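Local coordinates for protein phenylurea hydrolase B (Mycobacterium brisbanense, PDB 4WHB) that probably hydrolyses carbon-nitrogen bonds other than peptide bonds, as a metal-binding amidohydrolase acting on phenylureas such as the herbicide diuron, at residues Leu260-Glu265 with Tyr285-Ile290. Residues are numbered along the deposited sequence; the frame is centred on the assembly and turned at random.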
loop_
_atom_site.group_PDB
_atom_site.type_symbol
_atom_site.label_atom_id
_atom_site.label_comp_id
_atom_site.label_asym_id
_atom_site.label_seq_id
_atom_site.Cartn_x
_atom_site.Cartn_y
_atom_site.Cartn_z
ATOM N N LEU C 260 -5.154 16.372 27.946
ATOM C CA LEU C 260 -4.571 17.652 28.348
ATOM C C LEU C 260 -5.067 17.894 29.744
ATOM O O LEU C 260 -4.321 18.185 30.634
ATOM C CB LEU C 260 -5.023 18.757 27.388
ATOM C CG LEU C 260 -4.116 19.987 27.269
ATOM C CD1 LEU C 260 -4.184 20.474 25.838
ATOM C CD2 LEU C 260 -4.506 21.093 28.239
ATOM N N ASP C 261 -6.369 17.749 29.893
ATOM C CA ASP C 261 -7.070 17.855 31.169
ATOM C C ASP C 261 -6.398 16.954 32.194
ATOM O O ASP C 261 -6.078 17.389 33.294
ATOM C CB ASP C 261 -8.542 17.471 30.982
ATOM C CG ASP C 261 -9.384 17.665 32.252
ATOM O OD1 ASP C 261 -8.885 17.445 33.366
ATOM O OD2 ASP C 261 -10.583 18.037 32.154
ATOM N N THR C 262 -6.172 15.715 31.790
ATOM C CA THR C 262 -5.560 14.727 32.647
ATOM C C THR C 262 -4.111 15.106 32.944
ATOM O O THR C 262 -3.656 14.992 34.092
ATOM C CB THR C 262 -5.570 13.341 31.997
ATOM O OG1 THR C 262 -6.860 13.089 31.439
ATOM C CG2 THR C 262 -5.311 12.294 33.053
ATOM N N SER C 263 -3.411 15.589 31.918
ATOM C CA SER C 263 -2.039 16.076 32.062
ATOM C C SER C 263 -1.940 17.223 33.049
ATOM O O SER C 263 -0.923 17.354 33.734
ATOM C CB SER C 263 -1.507 16.550 30.726
ATOM O OG SER C 263 -1.653 15.544 29.742
ATOM N N VAL C 264 -2.993 18.037 33.119
ATOM C CA VAL C 264 -3.090 19.098 34.092
ATOM C C VAL C 264 -3.403 18.522 35.473
ATOM O O VAL C 264 -2.889 18.989 36.467
ATOM C CB VAL C 264 -4.176 20.111 33.698
ATOM C CG1 VAL C 264 -4.257 21.252 34.715
ATOM C CG2 VAL C 264 -3.903 20.688 32.331
ATOM N N GLU C 265 -4.250 17.513 35.525
ATOM C CA GLU C 265 -4.556 16.842 36.767
ATOM C C GLU C 265 -3.377 16.046 37.260
ATOM O O GLU C 265 -3.187 15.869 38.461
ATOM C CB GLU C 265 -5.751 15.921 36.577
ATOM C CG GLU C 265 -7.108 16.660 36.491
ATOM C CD GLU C 265 -7.502 17.294 37.803
ATOM O OE1 GLU C 265 -7.246 16.700 38.881
ATOM O OE2 GLU C 265 -8.019 18.410 37.778
ATOM N N TYR C 285 -12.781 26.379 30.269
ATOM C CA TYR C 285 -12.948 25.752 31.587
ATOM C C TYR C 285 -11.552 25.430 32.103
ATOM O O TYR C 285 -11.116 25.943 33.132
ATOM C CB TYR C 285 -13.887 24.501 31.445
ATOM C CG TYR C 285 -13.634 23.251 32.276
ATOM C CD1 TYR C 285 -13.325 23.338 33.631
ATOM C CD2 TYR C 285 -13.751 21.974 31.709
ATOM C CE1 TYR C 285 -13.111 22.197 34.402
ATOM C CE2 TYR C 285 -13.496 20.830 32.453
ATOM C CZ TYR C 285 -13.204 20.939 33.806
ATOM O OH TYR C 285 -12.987 19.793 34.558
ATOM N N LEU C 286 -10.897 24.555 31.338
ATOM C CA LEU C 286 -9.502 24.107 31.478
ATOM C C LEU C 286 -8.442 25.204 31.484
ATOM O O LEU C 286 -7.426 25.096 32.177
ATOM C CB LEU C 286 -9.170 23.178 30.302
ATOM C CG LEU C 286 -8.308 21.939 30.555
ATOM C CD1 LEU C 286 -9.068 21.000 31.467
ATOM C CD2 LEU C 286 -7.915 21.236 29.268
ATOM N N ILE C 287 -8.648 26.233 30.676
ATOM C CA ILE C 287 -7.740 27.383 30.655
ATOM C C ILE C 287 -7.632 27.896 32.079
ATOM O O ILE C 287 -6.537 28.160 32.580
ATOM C CB ILE C 287 -8.235 28.523 29.746
ATOM C CG1 ILE C 287 -7.982 28.194 28.272
ATOM C CG2 ILE C 287 -7.514 29.811 30.078
ATOM C CD1 ILE C 287 -9.220 28.103 27.435
ATOM N N ASP C 288 -8.779 27.981 32.743
ATOM C CA ASP C 288 -8.823 28.463 34.108
ATOM C C ASP C 288 -8.537 27.386 35.116
ATOM O O ASP C 288 -8.724 27.599 36.301
ATOM C CB ASP C 288 -10.165 29.134 34.413
ATOM C CG ASP C 288 -10.116 30.623 34.160
ATOM O OD1 ASP C 288 -9.672 31.424 35.060
ATOM O OD2 ASP C 288 -10.474 30.962 33.007
ATOM N N LYS C 289 -8.153 26.215 34.630
ATOM C CA LYS C 289 -7.516 25.199 35.470
ATOM C C LYS C 289 -5.995 25.276 35.351
ATOM O O LYS C 289 -5.321 25.441 36.361
ATOM C CB LYS C 289 -8.028 23.802 35.164
ATOM C CG LYS C 289 -9.078 23.371 36.197
ATOM C CD LYS C 289 -9.743 22.044 35.882
ATOM C CE LYS C 289 -8.681 20.972 35.806
ATOM N NZ LYS C 289 -9.232 19.603 35.892
ATOM N N ILE C 290 -5.443 25.192 34.130
ATOM C CA ILE C 290 -4.012 25.457 33.915
ATOM C C ILE C 290 -3.605 26.737 34.614
ATOM O O ILE C 290 -2.772 26.692 35.500
ATOM C CB ILE C 290 -3.678 25.635 32.419
ATOM C CG1 ILE C 290 -3.844 24.302 31.669
ATOM C CG2 ILE C 290 -2.279 26.293 32.230
ATOM C CD1 ILE C 290 -4.623 24.470 30.379
#
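Lys289 joins two acids one helical turn apart, Asp261 and Glu265, in a three-member salt-bridge network. Lys289 NZ lies 2.5 Å from Glu265 OE2, a shortness not to be over-read, and meets the anti lone pair, the one directed away from OE1. The second bond, from Lys289 NZ to Asp261 OD1, is weak at 3.3 Å. Two bends bring the Glu265 and Lys289 ends together: Glu265 folds at chi2 (-68°) and Lys289 at chi3 (59°), and the two chains cross at about a right angle. The other carboxylate oxygen of Asp261, OD2, pairs with Arg187 of the second subunit, so this acid takes part in both the helix contact and the subunit interface; a positive partner at each oxygen would favour its ionised form. Leu286 packs against the same carboxylate, with CD1 3.4 Å from Asp261 CG, while its other branch turns inward, CD2 lying 3.6 Å from Leu260 CD2. Next to it, Ile290 CG1 rests 3.7 Å from Val264 CG2, the side chains nearly perpendicular, and Ile290 CD1 reaches Leu260 CD2 at 4.0 Å. Leu260 and Val264 also touch Leu271 of strand 270-272, which continues this apolar layer onto the parallel sheet. Helices 257-265 and 287-293 follow successive parallel strands, 250-253 and 270-272; the first packs on the second and on Leu286 at its start, as neighbouring outer helices do in the amidohydrolase TIM-barrel fold.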